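Local structure of protection of telomeres protein poz1 (Schizosaccharomyces pombe, 5WE0) at residues A[58-69]-A[213-224]. The protein binds telomeric DNA and negatively regulates telomerase and telomere length. Residues are numbered along the deposited sequence; the frame is centred on the assembly and turned at random.
Sequences IAFIEYCFNLSL and NSVLSRYIQCTK
L67 pushes its isobutyl group into the hollow between L216 and I220, an example of how a helix-ending turn can supply the bump that fills another helix's groove; helix 58-64 runs at 160° to helix 213-224, the axes 11.0 Å apart at their closest. A Schellman motif closes the helix: N66, at positive phi, is its C-prime residue, and L67 N returns to E62 O. This brings L67 close, its CA 5.9 Å from that of S217. Its two methyls divide the work: CD1 rests 3.9 Å from I220 CG1 and equally near L216 CG, while CD2 lies beside N213. L216 is itself a bump, crossing F65 at about a right angle, with its CD2 3.6 Å from F65 CD2, oblique to the ring.

I220 is a forked bump. With CG1 anti to the carbonyl carbon (chi1 -67°) and CD1 turned by chi2 (-64°), CD1 meets I61 CG2, whereas CG2 touches I58 CG2 at 3.8 Å and comes within 3.4 Å of E62 OE2. The E62 carboxylate and the extended chain of K224 arrive from opposite directions; NZ takes the syn lone pair of OE2 at 2.7 Å and also bonds Q221 OE1, in its carbonyl plane. A methionine in place of K224 would probably leave the buried E62 without its charged mate and Q221 OE1 without this donor. H23 ND1 also bonds E62 OE2 and the backbone N of Y24 bonds OE1, tying the loop between helices 2-18 and 31-43 to the seam. At the other end N213 gives L69 O a weak bond, its OD1 being held by Q87. Helix 54-64 thus lies against helix 209-230 near the chain centre, with helix 93-115 touching I58 and T223, and helix 130-157 F65 and V215.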
loop_
_atom_site.group_PDB
_atom_site.type_symbol
_atom_site.label_atom_id
_atom_site.label_comp_id
_atom_site.label_asym_id
_atom_site.label_seq_id
_atom_site.Cartn_x
_atom_site.Cartn_y
_atom_site.Cartn_z
ATOM N N ILE A 58 3.038 4.341 5.141
ATOM C CA ILE A 58 3.053 3.033 5.795
ATOM C C ILE A 58 1.753 2.802 6.539
ATOM O O ILE A 58 1.179 1.710 6.487
ATOM C CB ILE A 58 4.274 2.909 6.736
ATOM C CG1 ILE A 58 5.560 2.757 5.925
ATOM C CG2 ILE A 58 4.118 1.747 7.702
ATOM C CD1 ILE A 58 6.815 2.846 6.770
ATOM N N ALA A 59 1.290 3.818 7.275
ATOM C CA ALA A 59 0.032 3.702 7.998
ATOM C C ALA A 59 -1.130 3.512 7.035
ATOM O O ALA A 59 -2.016 2.683 7.277
ATOM C CB ALA A 59 -0.186 4.944 8.868
ATOM N N PHE A 60 -1.110 4.225 5.907
ATOM C CA PHE A 60 -2.152 4.031 4.906
ATOM C C PHE A 60 -2.178 2.591 4.427
ATOM O O PHE A 60 -3.238 1.966 4.366
ATOM C CB PHE A 60 -1.964 4.954 3.706
ATOM C CG PHE A 60 -2.929 4.638 2.611
ATOM C CD1 PHE A 60 -4.254 5.043 2.706
ATOM C CD2 PHE A 60 -2.550 3.834 1.538
ATOM C CE1 PHE A 60 -5.160 4.705 1.717
ATOM C CE2 PHE A 60 -3.454 3.489 0.560
ATOM C CZ PHE A 60 -4.758 3.921 0.648
ATOM N N ILE A 61 -1.010 2.042 4.100
ATOM C CA ILE A 61 -0.938 0.666 3.609
ATOM C C ILE A 61 -1.433 -0.311 4.672
ATOM O O ILE A 61 -2.184 -1.246 4.373
ATOM C CB ILE A 61 0.508 0.336 3.165
ATOM C CG1 ILE A 61 0.876 1.152 1.930
ATOM C CG2 ILE A 61 0.677 -1.167 2.943
ATOM C CD1 ILE A 61 -0.090 0.945 0.739
ATOM N N GLU A 62 -1.002 -0.121 5.927
ATOM C CA GLU A 62 -1.476 -0.988 7.003
ATOM C C GLU A 62 -2.997 -0.887 7.170
ATOM O O GLU A 62 -3.669 -1.891 7.427
ATOM C CB GLU A 62 -0.764 -0.619 8.304
ATOM C CG GLU A 62 0.758 -0.875 8.259
ATOM C CD GLU A 62 1.461 -0.400 9.514
ATOM O OE1 GLU A 62 0.991 0.604 10.113
ATOM O OE2 GLU A 62 2.491 -1.025 9.900
ATOM N N TYR A 63 -3.553 0.324 7.054
ATOM C CA TYR A 63 -4.992 0.512 7.228
ATOM C C TYR A 63 -5.756 -0.028 6.023
ATOM O O TYR A 63 -6.661 -0.855 6.166
ATOM C CB TYR A 63 -5.284 2.005 7.443
ATOM C CG TYR A 63 -6.746 2.365 7.726
ATOM C CD1 TYR A 63 -7.489 1.672 8.678
ATOM C CD2 TYR A 63 -7.370 3.414 7.050
ATOM C CE1 TYR A 63 -8.821 2.006 8.932
ATOM C CE2 TYR A 63 -8.692 3.753 7.305
ATOM C CZ TYR A 63 -9.404 3.048 8.245
ATOM O OH TYR A 63 -10.700 3.381 8.500
ATOM N N CYS A 64 -5.323 0.359 4.820
ATOM C CA CYS A 64 -5.985 -0.047 3.580
ATOM C C CYS A 64 -6.111 -1.566 3.454
ATOM O O CYS A 64 -7.163 -2.083 3.056
ATOM C CB CYS A 64 -5.201 0.519 2.402
ATOM S SG CYS A 64 -5.862 0.076 0.810
ATOM N N PHE A 65 -5.036 -2.299 3.728
ATOM C CA PHE A 65 -5.056 -3.747 3.582
ATOM C C PHE A 65 -5.287 -4.450 4.908
ATOM O O PHE A 65 -5.202 -5.683 4.968
ATOM C CB PHE A 65 -3.762 -4.245 2.911
ATOM C CG PHE A 65 -3.629 -3.770 1.499
ATOM C CD1 PHE A 65 -4.399 -4.331 0.496
ATOM C CD2 PHE A 65 -2.789 -2.718 1.187
ATOM C CE1 PHE A 65 -4.320 -3.864 -0.801
ATOM C CE2 PHE A 65 -2.691 -2.258 -0.112
ATOM C CZ PHE A 65 -3.467 -2.827 -1.106
ATOM N N ASN A 66 -5.592 -3.694 5.968
ATOM C CA ASN A 66 -6.011 -4.272 7.240
ATOM C C ASN A 66 -4.949 -5.244 7.766
ATOM O O ASN A 66 -5.246 -6.358 8.208
ATOM C CB ASN A 66 -7.380 -4.948 7.069
ATOM C CG ASN A 66 -8.265 -4.860 8.328
ATOM O OD1 ASN A 66 -7.928 -4.187 9.301
ATOM N ND2 ASN A 66 -9.412 -5.527 8.288
ATOM N N LEU A 67 -3.681 -4.812 7.697
ATOM C CA LEU A 67 -2.562 -5.692 8.039
ATOM C C LEU A 67 -2.570 -6.124 9.506
ATOM O O LEU A 67 -1.882 -7.091 9.851
ATOM C CB LEU A 67 -1.218 -5.031 7.687
ATOM C CG LEU A 67 -1.026 -4.799 6.185
ATOM C CD1 LEU A 67 0.399 -4.298 5.868
ATOM C CD2 LEU A 67 -1.346 -6.073 5.416
ATOM N N SER A 68 -3.311 -5.417 10.374
ATOM C CA SER A 68 -3.443 -5.819 11.777
ATOM C C SER A 68 -4.107 -7.177 11.954
ATOM O O SER A 68 -3.937 -7.787 13.018
ATOM C CB SER A 68 -4.271 -4.802 12.555
ATOM O OG SER A 68 -3.454 -3.720 12.911
ATOM N N LEU A 69 -4.869 -7.650 10.960
ATOM C CA LEU A 69 -5.589 -8.920 11.036
ATOM C C LEU A 69 -4.847 -10.103 10.416
ATOM O O LEU A 69 -3.995 -9.965 9.523
ATOM C CB LEU A 69 -6.963 -8.844 10.370
ATOM C CG LEU A 69 -8.145 -8.149 11.013
ATOM C CD1 LEU A 69 -9.352 -8.286 10.079
ATOM C CD2 LEU A 69 -8.428 -8.864 12.321
ATOM N N ASN A 213 -1.373 -11.166 2.209
ATOM C CA ASN A 213 -1.454 -10.468 3.485
ATOM C C ASN A 213 -0.174 -10.673 4.291
ATOM O O ASN A 213 0.376 -9.724 4.858
ATOM C CB ASN A 213 -2.678 -10.962 4.262
ATOM C CG ASN A 213 -2.768 -10.371 5.641
ATOM O OD1 ASN A 213 -3.127 -9.208 5.809
ATOM N ND2 ASN A 213 -2.437 -11.168 6.644
ATOM N N SER A 214 0.311 -11.913 4.358
ATOM C CA SER A 214 1.526 -12.206 5.125
ATOM C C SER A 214 2.762 -11.543 4.508
ATOM O O SER A 214 3.569 -10.929 5.215
ATOM C CB SER A 214 1.709 -13.723 5.219
ATOM O OG SER A 214 3.003 -14.027 5.704
ATOM N N VAL A 215 2.926 -11.666 3.187
ATOM C CA VAL A 215 4.052 -11.050 2.479
ATOM C C VAL A 215 4.053 -9.543 2.677
ATOM O O VAL A 215 5.104 -8.927 2.915
ATOM C CB VAL A 215 3.983 -11.423 0.987
ATOM C CG1 VAL A 215 4.788 -10.467 0.147
ATOM C CG2 VAL A 215 4.429 -12.858 0.773
ATOM N N LEU A 216 2.887 -8.920 2.548
ATOM C CA LEU A 216 2.798 -7.466 2.660
ATOM C C LEU A 216 3.086 -7.010 4.084
ATOM O O LEU A 216 3.791 -6.013 4.297
ATOM C CB LEU A 216 1.414 -7.003 2.217
ATOM C CG LEU A 216 1.156 -5.504 2.207
ATOM C CD1 LEU A 216 2.244 -4.816 1.417
ATOM C CD2 LEU A 216 -0.233 -5.247 1.591
ATOM N N SER A 217 2.542 -7.720 5.073
ATOM C CA SER A 217 2.883 -7.420 6.461
ATOM C C SER A 217 4.386 -7.540 6.698
ATOM O O SER A 217 5.003 -6.670 7.317
ATOM C CB SER A 217 2.143 -8.372 7.392
ATOM O OG SER A 217 2.723 -8.263 8.679
ATOM N N ARG A 218 4.989 -8.634 6.221
ATOM C CA ARG A 218 6.420 -8.827 6.398
ATOM C C ARG A 218 7.219 -7.789 5.630
ATOM O O ARG A 218 8.291 -7.380 6.083
ATOM C CB ARG A 218 6.805 -10.250 5.992
ATOM C CG ARG A 218 6.414 -11.271 7.065
ATOM C CD ARG A 218 6.860 -12.657 6.694
ATOM N NE ARG A 218 5.987 -13.284 5.713
ATOM C CZ ARG A 218 6.430 -14.076 4.749
ATOM N NH1 ARG A 218 7.728 -14.315 4.657
ATOM N NH2 ARG A 218 5.590 -14.630 3.890
ATOM N N TYR A 219 6.720 -7.346 4.476
ATOM C CA TYR A 219 7.394 -6.266 3.767
ATOM C C TYR A 219 7.409 -4.991 4.602
ATOM O O TYR A 219 8.419 -4.283 4.654
ATOM C CB TYR A 219 6.729 -5.996 2.405
ATOM C CG TYR A 219 7.331 -4.763 1.795
ATOM C CD1 TYR A 219 8.640 -4.781 1.281
ATOM C CD2 TYR A 219 6.640 -3.562 1.804
ATOM C CE1 TYR A 219 9.216 -3.630 0.768
ATOM C CE2 TYR A 219 7.190 -2.415 1.294
ATOM C CZ TYR A 219 8.479 -2.447 0.784
ATOM O OH TYR A 219 9.013 -1.275 0.299
ATOM N N ILE A 220 6.276 -4.650 5.212
ATOM C CA ILE A 220 6.191 -3.424 6.002
ATOM C C ILE A 220 7.104 -3.511 7.218
ATOM O O ILE A 220 7.783 -2.544 7.568
ATOM C CB ILE A 220 4.723 -3.151 6.395
ATOM C CG1 ILE A 220 3.880 -2.813 5.138
ATOM C CG2 ILE A 220 4.646 -2.019 7.440
ATOM C CD1 ILE A 220 4.309 -1.504 4.405
ATOM N N GLN A 221 7.127 -4.668 7.887
ATOM C CA GLN A 221 7.947 -4.830 9.087
ATOM C C GLN A 221 9.437 -4.827 8.740
ATOM O O GLN A 221 10.256 -4.252 9.471
ATOM C CB GLN A 221 7.558 -6.131 9.806
ATOM C CG GLN A 221 6.139 -6.115 10.448
ATOM C CD GLN A 221 5.923 -4.938 11.431
ATOM O OE1 GLN A 221 5.314 -3.913 11.083
ATOM N NE2 GLN A 221 6.429 -5.087 12.660
ATOM N N CYS A 222 9.799 -5.489 7.637
ATOM C CA CYS A 222 11.167 -5.468 7.141
ATOM C C CYS A 222 11.612 -4.045 6.848
ATOM O O CYS A 222 12.684 -3.607 7.294
ATOM C CB CYS A 222 11.260 -6.324 5.875
ATOM S SG CYS A 222 12.946 -6.534 5.202
ATOM N N THR A 223 10.761 -3.291 6.152
ATOM C CA THR A 223 11.073 -1.906 5.813
ATOM C C THR A 223 11.233 -1.050 7.064
ATOM O O THR A 223 12.197 -0.288 7.174
ATOM C CB THR A 223 9.966 -1.332 4.924
ATOM O OG1 THR A 223 9.894 -2.078 3.707
ATOM C CG2 THR A 223 10.241 0.108 4.576
ATOM N N LYS A 224 10.307 -1.191 8.030
ATOM C CA LYS A 224 10.386 -0.445 9.290
ATOM C C LYS A 224 11.697 -0.716 10.003
ATOM O O LYS A 224 12.346 0.207 10.508
ATOM C CB LYS A 224 9.239 -0.832 10.227
ATOM C CG LYS A 224 7.871 -0.234 9.955
ATOM C CD LYS A 224 6.942 -0.599 11.136
ATOM C CE LYS A 224 5.492 -0.312 10.821
ATOM N NZ LYS A 224 4.555 -1.085 11.677
#